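Local coordinates for antibiotic biosynthesis monooxygenase family protein (Shewanella oneidensis, PDB 2BBE), which is of unknown function but may act as a monooxygenase of the antibiotic biosynthesis family, at residues A18-K23 against Q84-Q89; P39-E44 against I48-N53; E66-I71 against D75-K80. All coordinates share one frame; numbering follows the deposited sequence.

How the interactions relate
From the N terminus, strand 8-22 supplies residues 18-23 of interaction 1, whose partner on helix 81-94 comes 61 residues later, so this contact closes the longest loop. Both others nest inside that loop, in series. Interaction 2 closes first, bringing strand 47-55 back under helix 38-42; interaction 3 then ties the end of strand 61-68 to helix 71-78. All three hold helices against one antiparallel sheet. Interactions 2 and 3 have centres about 10 Å apart and share the pairing of strands 47-55 and 61-68, with Ile48 N 2.8 Å from Lys67 O. Interaction 1 lies about 17 Å, centre to centre, from interaction 3, and helix 71-78 leads into helix 81-94.

Interaction 1 of 3, residues A18-K23 against Q84-Q89; sequences ASFLSK and QHYFHQ
Phe20 and Tyr86 come from opposite directions and carry this contact by themselves, as an edge-to-face (T-shaped) aromatic pair. The ring planes stand at 89° with centroids 5.4 Å apart, and it is the Tyr86 edge that is presented to the Phe20 face. Two atoms of that edge do the touching: Tyr86 CE2 lies 3.8 Å from Phe20 CE1, and Tyr86 OH comes to 3.2 Å from Phe20 CD1, above the ring but displaced toward its rim. With CG anti to the backbone N (chi1 168°), the tyrosine reaches from its helix down to the sheet. Its hydroxyl is buried there, with no polar partner in the model. Leu30 of helix 27-35 and Met91 of helix 81-94 touch both rings, which places the pair in the core between the helical layer and the four-stranded antiparallel sheet of a ferredoxin-like fold. Away from this pair the two segments do not meet: Ser19 and Leu21, the neighbours of Phe20 along the strand, contact strands 61-68 and 95-107. The solvent side is on the helix, where the exposed Phe87 leads its ring away from the strand and His88 and Gln89 are exposed as well.

Interaction 2 of 3, residues P39-E44 against I48-N53; sequences PDTRRE and IRYELN
The backbones of Arg42 and Tyr50 make the nearest approach, CA to CA 6.5 Å, where helix 38-42 passes over strand 47-55. Each segment sends one buried side chain toward the other. Thr41 CG2 sits 3.4 Å from the centroid of the Tyr50 ring and only 10° off the ring normal, which defines a CH-pi contact over the middle of the face. The two side chains cross at about a right angle, and both branches of the threonine touch the ring, Thr41 OG1 lying 3.5 Å from Tyr50 CE2. The threonine's rotation sets these positions: at chi1 -60° the methyl is anti to the backbone N and comes over the ring centre, while OG1 stays beside that N, toward the CE2 side of the ring, and hydrogen-bonds Leu37 O. Besides Thr41, Tyr50 stacks with Phe64 and meets the ring of His77 at a steep angle. Arg42 adds a looser apolar touch, CG to Tyr50 CB 4.4 Å, and sends NH1 out to Ala108 O of the third subunit. Arg43 NH1 donates back to Pro39 O at 2.9 Å (158°), the oxygen lying close to the guanidinium plane, and Glu44 N bonds Thr41 O at 3.0 Å. On the strand, Ile48 and Arg49 both face Lys67 in a classic beta bulge; farther along, Leu52 and Asn53 pair with an antiparallel strand of the second subunit. A helix laid on a sheet that continues into a partner subunit is consistent with the dimeric alpha/beta-barrel clan to which this family belongs.

Interaction 3 of 3, residues E66-I71 against D75-K80; sequences EKFVDI and DEHCAK. With SO4 (sulfate ion), chain C.
Phe68 puts its CZ over one face of the His77 imidazole, 3.5 Å above the plane and displaced toward the rim, with CZ to His77 CG at 3.6 Å. The planes are inclined at 32° and the centroids lie 5.0 Å apart, so the overlap is oblique. It forms where strand 61-68 passes into helix 71-78 at the start of a split beta-alpha-beta unit: the helices that follow lead to strand 95-107, on the other side of strand 8-22. His77 has CG anti to its backbone N (chi1 165°), which directs the ring from the helix toward the strand. Both ring nitrogens have polar partners. ND1 is hydrogen-bonded to Glu44 OE2, and His77 NE2 is 2.8 Å from a water lying in the ring plane. That water donates to Glu66 OE2 at 3.1 Å, bridging strand and helix, while the nearest direct approach of the two groups, Glu66 OE1 to His77 NE2, is 4.2 Å.

At the other end, Asp75 N donates to Ile71 O at 2.8 Å, nearly straight at 169°, in the first turn of the helix; Asp70, the N-cap, holds Ala73 N through OD1. The next helix begins beside a sulfate, probably from the crystallisation liquor, which is hydrogen-bonded to Asp81 N; Lys80, bent at chi2 and chi3, brings NZ to 3.4 Å from sulfate O2, a weak bond.

Interaction 1 of 3, residues A18-K23 against Q84-Q89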
loop_
_atom_site.group_PDB
_atom_site.type_symbol
_atom_site.label_atom_id
_atom_site.label_comp_id
_atom_site.label_asym_id
_atom_site.label_seq_id
_atom_site.Cartn_x
_atom_site.Cartn_y
_atom_site.Cartn_z
ATOM N N ALA A 18 11.238 0.622 -12.527
ATOM C CA ALA A 18 11.839 1.285 -13.698
ATOM C C ALA A 18 12.733 2.414 -13.186
ATOM O O ALA A 18 12.237 3.400 -12.612
ATOM C CB ALA A 18 10.708 1.833 -14.638
ATOM N N SER A 19 14.048 2.258 -13.362
ATOM C CA SER A 19 15.012 3.217 -12.837
ATOM C C SER A 19 15.638 3.958 -13.989
ATOM O O SER A 19 15.906 3.366 -15.051
ATOM C CB SER A 19 16.112 2.541 -12.000
ATOM O OG SER A 19 16.848 1.586 -12.764
ATOM N N PHE A 20 15.879 5.244 -13.766
ATOM C CA PHE A 20 16.422 6.136 -14.784
ATOM C C PHE A 20 17.569 6.920 -14.206
ATOM O O PHE A 20 17.415 7.569 -13.163
ATOM C CB PHE A 20 15.334 7.092 -15.286
ATOM C CG PHE A 20 14.130 6.375 -15.827
ATOM C CD1 PHE A 20 14.104 5.943 -17.158
ATOM C CD2 PHE A 20 13.062 6.052 -14.980
ATOM C CE1 PHE A 20 13.009 5.235 -17.657
ATOM C CE2 PHE A 20 11.972 5.351 -15.463
ATOM C CZ PHE A 20 11.934 4.943 -16.803
ATOM N N LEU A 21 18.724 6.852 -14.875
ATOM C CA LEU A 21 19.898 7.620 -14.441
ATOM C C LEU A 21 20.005 8.886 -15.272
ATOM O O LEU A 21 20.288 8.812 -16.474
ATOM C CB LEU A 21 21.178 6.797 -14.620
ATOM C CG LEU A 21 22.470 7.440 -14.088
ATOM C CD1 LEU A 21 22.473 7.488 -12.536
ATOM C CD2 LEU A 21 23.673 6.670 -14.600
ATOM N N SER A 22 19.805 10.048 -14.652
ATOM C CA SER A 22 19.825 11.288 -15.423
ATOM C C SER A 22 21.247 11.598 -15.927
ATOM O O SER A 22 22.253 11.143 -15.356
ATOM C CB SER A 22 19.269 12.477 -14.627
ATOM O OG SER A 22 20.268 12.989 -13.772
ATOM N N LYS A 23 21.315 12.348 -17.021
ATOM C CA LYS A 23 22.566 12.998 -17.424
ATOM C C LYS A 23 22.945 14.070 -16.385
ATOM O O LYS A 23 22.088 14.509 -15.599
ATOM C CB LYS A 23 22.394 13.644 -18.806
ATOM C CG LYS A 23 22.062 12.633 -19.919
ATOM C CD LYS A 23 21.744 13.321 -21.251
ATOM C CE LYS A 23 21.658 12.268 -22.394
ATOM N NZ LYS A 23 22.017 12.807 -23.766
ATOM N N GLN A 84 4.411 6.982 -23.835
ATOM C CA GLN A 84 5.170 6.868 -25.065
ATOM C C GLN A 84 5.927 8.176 -25.380
ATOM O O GLN A 84 7.075 8.140 -25.856
ATOM C CB GLN A 84 4.271 6.418 -26.232
ATOM C CG GLN A 84 3.493 5.092 -25.988
ATOM C CD GLN A 84 4.254 3.816 -26.387
ATOM O OE1 GLN A 84 3.699 2.945 -27.055
ATOM N NE2 GLN A 84 5.512 3.701 -25.971
ATOM N N HIS A 85 5.304 9.322 -25.108
ATOM C CA HIS A 85 5.973 10.604 -25.285
ATOM C C HIS A 85 7.204 10.705 -24.369
ATOM O O HIS A 85 8.282 11.147 -24.792
ATOM C CB HIS A 85 5.018 11.758 -24.974
ATOM C CG HIS A 85 5.672 13.099 -25.054
ATOM N ND1 HIS A 85 5.943 13.717 -26.258
ATOM C CD2 HIS A 85 6.140 13.926 -24.091
ATOM C CE1 HIS A 85 6.535 14.875 -26.031
ATOM N NE2 HIS A 85 6.669 15.027 -24.726
ATOM N N TYR A 86 7.042 10.320 -23.109
ATOM C CA TYR A 86 8.185 10.268 -22.204
ATOM C C TYR A 86 9.330 9.398 -22.783
ATOM O O TYR A 86 10.460 9.877 -22.909
ATOM C CB TYR A 86 7.801 9.816 -20.773
ATOM C CG TYR A 86 9.047 9.509 -19.968
ATOM C CD1 TYR A 86 9.852 10.554 -19.463
ATOM C CD2 TYR A 86 9.471 8.190 -19.788
ATOM C CE1 TYR A 86 11.044 10.279 -18.786
ATOM C CE2 TYR A 86 10.657 7.894 -19.092
ATOM C CZ TYR A 86 11.436 8.947 -18.596
ATOM O OH TYR A 86 12.616 8.670 -17.917
ATOM N N PHE A 87 9.050 8.141 -23.140
ATOM C CA PHE A 87 10.094 7.222 -23.690
ATOM C C PHE A 87 10.746 7.783 -24.928
ATOM O O PHE A 87 11.972 7.844 -25.015
ATOM C CB PHE A 87 9.550 5.794 -23.995
ATOM C CG PHE A 87 10.297 5.049 -25.133
ATOM C CD1 PHE A 87 11.694 5.011 -25.193
ATOM C CD2 PHE A 87 9.582 4.354 -26.112
ATOM C CE1 PHE A 87 12.360 4.335 -26.225
ATOM C CE2 PHE A 87 10.238 3.664 -27.137
ATOM C CZ PHE A 87 11.631 3.656 -27.192
ATOM N N HIS A 88 9.927 8.194 -25.900
ATOM C CA HIS A 88 10.400 8.641 -27.231
ATOM C C HIS A 88 11.030 10.010 -27.299
ATOM O O HIS A 88 11.973 10.211 -28.060
ATOM C CB HIS A 88 9.235 8.731 -28.210
ATOM C CG HIS A 88 8.789 7.420 -28.743
ATOM N ND1 HIS A 88 8.071 7.308 -29.918
ATOM C CD2 HIS A 88 8.946 6.164 -28.268
ATOM C CE1 HIS A 88 7.826 6.030 -30.153
ATOM N NE2 HIS A 88 8.340 5.317 -29.163
ATOM N N GLN A 89 10.458 10.966 -26.561
ATOM C CA GLN A 89 10.829 12.361 -26.718
ATOM C C GLN A 89 11.595 12.938 -25.526
ATOM O O GLN A 89 12.515 13.736 -25.713
ATOM C CB GLN A 89 9.605 13.226 -27.022
ATOM C CG GLN A 89 8.821 12.772 -28.269
ATOM C CD GLN A 89 9.665 12.843 -29.524
ATOM O OE1 GLN A 89 10.466 13.766 -29.678
ATOM N NE2 GLN A 89 9.484 11.875 -30.439
#

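Interaction 2 of 3, residues P39-E44 against I48-N53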
loop_
_atom_site.group_PDB
_atom_site.type_symbol
_atom_site.label_atom_id
_atom_site.label_comp_id
_atom_site.label_asym_id
_atom_site.label_seq_id
_atom_site.Cartn_x
_atom_site.Cartn_y
_atom_site.Cartn_z
ATOM N N PRO A 39 -0.360 11.779 -11.983
ATOM C CA PRO A 39 -1.809 11.981 -11.793
ATOM C C PRO A 39 -2.667 11.156 -12.737
ATOM O O PRO A 39 -3.624 10.540 -12.276
ATOM C CB PRO A 39 -1.996 13.485 -12.033
ATOM C CG PRO A 39 -0.688 14.048 -11.609
ATOM C CD PRO A 39 0.318 13.073 -12.178
ATOM N N ASP A 40 -2.319 11.087 -14.025
ATOM C CA ASP A 40 -3.142 10.281 -14.938
ATOM C C ASP A 40 -2.954 8.776 -14.771
ATOM O O ASP A 40 -3.880 8.001 -15.021
ATOM C CB ASP A 40 -2.925 10.674 -16.393
ATOM C CG ASP A 40 -3.585 12.011 -16.738
ATOM O OD1 ASP A 40 -4.495 12.483 -15.997
ATOM O OD2 ASP A 40 -3.171 12.589 -17.757
ATOM N N THR A 41 -1.755 8.357 -14.375
ATOM C CA THR A 41 -1.519 6.941 -14.183
ATOM C C THR A 41 -2.293 6.416 -12.980
ATOM O O THR A 41 -2.879 5.336 -13.050
ATOM C CB THR A 41 -0.027 6.610 -14.049
ATOM O OG1 THR A 41 0.653 7.026 -15.238
ATOM C CG2 THR A 41 0.157 5.107 -13.852
ATOM N N ARG A 42 -2.302 7.178 -11.886
ATOM C CA ARG A 42 -3.018 6.769 -10.686
ATOM C C ARG A 42 -4.518 6.656 -10.966
ATOM O O ARG A 42 -5.221 5.894 -10.290
ATOM C CB ARG A 42 -2.734 7.725 -9.516
ATOM C CG ARG A 42 -1.280 7.623 -8.983
ATOM C CD ARG A 42 -1.002 8.539 -7.775
ATOM N NE ARG A 42 -1.894 8.250 -6.652
ATOM C CZ ARG A 42 -2.847 9.054 -6.193
ATOM N NH1 ARG A 42 -3.052 10.261 -6.722
ATOM N NH2 ARG A 42 -3.613 8.638 -5.195
ATOM N N ARG A 43 -4.991 7.399 -11.973
ATOM C CA ARG A 43 -6.407 7.393 -12.364
ATOM C C ARG A 43 -6.781 6.252 -13.335
ATOM O O ARG A 43 -7.955 6.111 -13.688
ATOM C CB ARG A 43 -6.805 8.757 -12.958
ATOM C CG ARG A 43 -6.964 9.856 -11.906
ATOM C CD ARG A 43 -6.911 11.272 -12.542
ATOM N NE ARG A 43 -7.203 12.324 -11.560
ATOM C CZ ARG A 43 -6.350 12.780 -10.634
ATOM N NH1 ARG A 43 -5.107 12.274 -10.511
ATOM N NH2 ARG A 43 -6.751 13.747 -9.807
ATOM N N GLU A 44 -5.791 5.456 -13.757
ATOM C CA GLU A 44 -6.032 4.236 -14.551
ATOM C C GLU A 44 -6.761 3.189 -13.690
ATOM O O GLU A 44 -6.357 2.931 -12.559
ATOM C CB GLU A 44 -4.699 3.646 -15.046
ATOM C CG GLU A 44 -4.026 4.385 -16.220
ATOM C CD GLU A 44 -2.593 3.893 -16.478
ATOM O OE1 GLU A 44 -2.265 2.735 -16.105
ATOM O OE2 GLU A 44 -1.766 4.663 -17.013
ATOM N N ILE A 48 -2.546 -0.056 -9.479
ATOM C CA ILE A 48 -2.611 -0.247 -8.007
ATOM C C ILE A 48 -1.662 0.707 -7.298
ATOM O O ILE A 48 -2.017 1.321 -6.286
ATOM C CB ILE A 48 -2.278 -1.718 -7.594
ATOM C CG1 ILE A 48 -3.311 -2.695 -8.174
ATOM C CG2 ILE A 48 -2.128 -1.882 -6.051
ATOM C CD1 ILE A 48 -2.868 -4.203 -8.070
ATOM N N ARG A 49 -0.468 0.860 -7.871
ATOM C CA ARG A 49 0.606 1.617 -7.273
ATOM C C ARG A 49 1.445 2.243 -8.368
ATOM O O ARG A 49 1.763 1.607 -9.397
ATOM C CB ARG A 49 1.494 0.704 -6.383
ATOM C CG ARG A 49 2.712 1.364 -5.820
ATOM C CD ARG A 49 3.606 0.371 -5.022
ATOM N NE ARG A 49 2.854 -0.298 -3.954
ATOM C CZ ARG A 49 3.185 -1.475 -3.423
ATOM N NH1 ARG A 49 4.259 -2.130 -3.861
ATOM N NH2 ARG A 49 2.459 -1.989 -2.442
ATOM N N TYR A 50 1.815 3.495 -8.146
ATOM C CA TYR A 50 2.709 4.197 -9.076
ATOM C C TYR A 50 3.487 5.267 -8.326
ATOM O O TYR A 50 3.081 6.447 -8.280
ATOM C CB TYR A 50 1.876 4.799 -10.200
ATOM C CG TYR A 50 2.639 5.191 -11.436
ATOM C CD1 TYR A 50 3.292 4.224 -12.228
ATOM C CD2 TYR A 50 2.654 6.515 -11.847
ATOM C CE1 TYR A 50 3.969 4.584 -13.405
ATOM C CE2 TYR A 50 3.314 6.894 -13.031
ATOM C CZ TYR A 50 3.966 5.921 -13.789
ATOM O OH TYR A 50 4.593 6.321 -14.934
ATOM N N GLU A 51 4.599 4.846 -7.730
ATOM C CA GLU A 51 5.322 5.671 -6.775
ATOM C C GLU A 51 6.682 6.050 -7.335
ATOM O O GLU A 51 7.423 5.190 -7.820
ATOM C CB GLU A 51 5.506 4.915 -5.459
ATOM C CG GLU A 51 4.180 4.621 -4.761
ATOM C CD GLU A 51 4.370 3.786 -3.510
ATOM O OE1 GLU A 51 5.530 3.454 -3.159
ATOM O OE2 GLU A 51 3.344 3.469 -2.872
ATOM N N LEU A 52 6.989 7.343 -7.266
ATOM C CA LEU A 52 8.272 7.879 -7.727
ATOM C C LEU A 52 9.238 8.079 -6.545
ATOM O O LEU A 52 8.816 8.421 -5.436
ATOM C CB LEU A 52 8.035 9.213 -8.463
ATOM C CG LEU A 52 9.214 9.819 -9.245
ATOM C CD1 LEU A 52 9.758 8.836 -10.327
ATOM C CD2 LEU A 52 8.773 11.158 -9.867
ATOM N N ASN A 53 10.527 7.858 -6.791
ATOM C CA ASN A 53 11.532 7.796 -5.728
ATOM C C ASN A 53 12.855 8.378 -6.239
ATOM O O ASN A 53 13.250 8.130 -7.399
ATOM C CB ASN A 53 11.758 6.334 -5.298
ATOM C CG ASN A 53 10.450 5.599 -4.959
ATOM O OD1 ASN A 53 9.780 5.019 -5.837
ATOM N ND2 ASN A 53 10.080 5.642 -3.705
#

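Interaction 3 of 3, residues E66-I71 against D75-K80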
loop_
_atom_site.group_PDB
_atom_site.type_symbol
_atom_site.label_atom_id
_atom_site.label_comp_id
_atom_site.label_asym_id
_atom_site.label_seq_id
_atom_site.Cartn_x
_atom_site.Cartn_y
_atom_site.Cartn_z
ATOM N N GLU A 66 6.019 0.284 -9.184
ATOM C CA GLU A 66 4.686 0.221 -9.771
ATOM C C GLU A 66 4.028 -1.127 -9.509
ATOM O O GLU A 66 4.732 -2.135 -9.318
ATOM C CB GLU A 66 4.772 0.419 -11.307
ATOM C CG GLU A 66 5.725 1.534 -11.783
ATOM C CD GLU A 66 5.874 1.587 -13.315
ATOM O OE1 GLU A 66 5.138 0.872 -14.038
ATOM O OE2 GLU A 66 6.730 2.367 -13.803
ATOM N N LYS A 67 2.694 -1.132 -9.544
ATOM C CA LYS A 67 1.899 -2.370 -9.485
ATOM C C LYS A 67 0.589 -2.179 -10.245
ATOM O O LYS A 67 -0.073 -1.136 -10.123
ATOM C CB LYS A 67 1.637 -2.811 -8.032
ATOM C CG LYS A 67 1.257 -4.296 -7.878
ATOM C CD LYS A 67 0.855 -4.686 -6.428
ATOM C CE LYS A 67 2.036 -4.725 -5.447
ATOM N NZ LYS A 67 1.633 -5.192 -4.035
ATOM N N PHE A 68 0.227 -3.189 -11.034
ATOM C CA PHE A 68 -0.980 -3.194 -11.867
ATOM C C PHE A 68 -1.745 -4.489 -11.648
ATOM O O PHE A 68 -1.160 -5.513 -11.270
ATOM C CB PHE A 68 -0.626 -3.037 -13.364
ATOM C CG PHE A 68 0.024 -1.726 -13.673
ATOM C CD1 PHE A 68 1.410 -1.577 -13.544
ATOM C CD2 PHE A 68 -0.757 -0.619 -14.044
ATOM C CE1 PHE A 68 2.025 -0.335 -13.794
ATOM C CE2 PHE A 68 -0.165 0.621 -14.288
ATOM C CZ PHE A 68 1.221 0.764 -14.163
ATOM N N VAL A 69 -3.059 -4.438 -11.862
ATOM C CA VAL A 69 -3.917 -5.587 -11.555
ATOM C C VAL A 69 -3.546 -6.835 -12.382
ATOM O O VAL A 69 -3.774 -7.969 -11.953
ATOM C CB VAL A 69 -5.425 -5.235 -11.714
ATOM C CG1 VAL A 69 -5.832 -4.146 -10.705
ATOM C CG2 VAL A 69 -5.732 -4.799 -13.122
ATOM N N ASP A 70 -2.974 -6.619 -13.570
ATOM C CA ASP A 70 -2.584 -7.731 -14.454
ATOM C C ASP A 70 -1.776 -7.218 -15.624
ATOM O O ASP A 70 -1.568 -6.023 -15.741
ATOM C CB ASP A 70 -3.791 -8.568 -14.932
ATOM C CG ASP A 70 -4.863 -7.748 -15.667
ATOM O OD1 ASP A 70 -4.574 -6.732 -16.323
ATOM O OD2 ASP A 70 -6.039 -8.163 -15.587
ATOM N N ILE A 71 -1.300 -8.131 -16.473
ATOM C CA ILE A 71 -0.446 -7.741 -17.581
ATOM C C ILE A 71 -1.220 -6.895 -18.615
ATOM O O ILE A 71 -0.671 -5.968 -19.170
ATOM C CB ILE A 71 0.261 -8.990 -18.244
ATOM C CG1 ILE A 71 1.387 -8.541 -19.198
ATOM C CG2 ILE A 71 -0.768 -9.930 -18.939
ATOM C CD1 ILE A 71 2.490 -7.779 -18.486
ATOM N N ASP A 75 0.213 -3.380 -19.899
ATOM C CA ASP A 75 0.359 -3.096 -21.341
ATOM C C ASP A 75 -0.425 -1.845 -21.757
ATOM O O ASP A 75 0.070 -1.009 -22.549
ATOM C CB ASP A 75 -0.076 -4.314 -22.172
ATOM C CG ASP A 75 0.894 -5.491 -22.055
ATOM O OD1 ASP A 75 2.030 -5.321 -21.559
ATOM O OD2 ASP A 75 0.517 -6.599 -22.470
ATOM N N GLU A 76 -1.637 -1.703 -21.218
ATOM C CA GLU A 76 -2.462 -0.509 -21.448
ATOM C C GLU A 76 -1.732 0.758 -20.988
ATOM O O GLU A 76 -1.696 1.762 -21.711
ATOM C CB GLU A 76 -3.823 -0.635 -20.728
ATOM C CG GLU A 76 -4.793 0.532 -20.989
ATOM C CD GLU A 76 -6.232 0.226 -20.585
ATOM O OE1 GLU A 76 -6.568 -0.961 -20.403
ATOM O OE2 GLU A 76 -7.037 1.176 -20.469
ATOM N N HIS A 77 -1.157 0.704 -19.780
ATOM C CA HIS A 77 -0.368 1.804 -19.229
ATOM C C HIS A 77 0.783 2.178 -20.170
ATOM O O HIS A 77 0.976 3.358 -20.476
ATOM C CB HIS A 77 0.212 1.433 -17.847
ATOM C CG HIS A 77 1.310 2.347 -17.397
ATOM N ND1 HIS A 77 1.081 3.648 -16.996
ATOM C CD2 HIS A 77 2.647 2.152 -17.287
ATOM C CE1 HIS A 77 2.225 4.216 -16.667
ATOM N NE2 HIS A 77 3.190 3.329 -16.829
ATOM N N CYS A 78 1.552 1.170 -20.596
ATOM C CA CYS A 78 2.717 1.391 -21.455
ATOM C C CYS A 78 2.377 1.976 -22.823
ATOM O O CYS A 78 3.216 2.654 -23.423
ATOM C CB CYS A 78 3.544 0.109 -21.624
ATOM S SG CYS A 78 4.330 -0.355 -20.064
ATOM N N ALA A 79 1.157 1.754 -23.293
ATOM C CA ALA A 79 0.718 2.293 -24.590
ATOM C C ALA A 79 0.088 3.684 -24.495
ATOM O O ALA A 79 -0.301 4.246 -25.524
ATOM C CB ALA A 79 -0.275 1.326 -25.266
ATOM N N LYS A 80 -0.059 4.223 -23.285
ATOM C CA LYS A 80 -0.631 5.577 -23.123
ATOM C C LYS A 80 0.251 6.631 -23.798
ATOM O O LYS A 80 1.481 6.551 -23.711
ATOM C CB LYS A 80 -0.802 5.942 -21.642
ATOM C CG LYS A 80 -1.845 5.117 -20.858
ATOM C CD LYS A 80 -3.276 5.403 -21.282
ATOM C CE LYS A 80 -4.037 6.209 -20.233
ATOM N NZ LYS A 80 -5.457 6.472 -20.662
HETATM S S SO4 C . -4.104 7.906 -24.368
HETATM O O1 SO4 C . -2.931 7.212 -24.872
HETATM O O2 SO4 C . -5.098 6.897 -23.990
HETATM O O3 SO4 C . -3.837 8.753 -23.203
HETATM O O4 SO4 C . -4.658 8.715 -25.456
HETATM O O HOH W 1 5.877 4.028 -16.297
#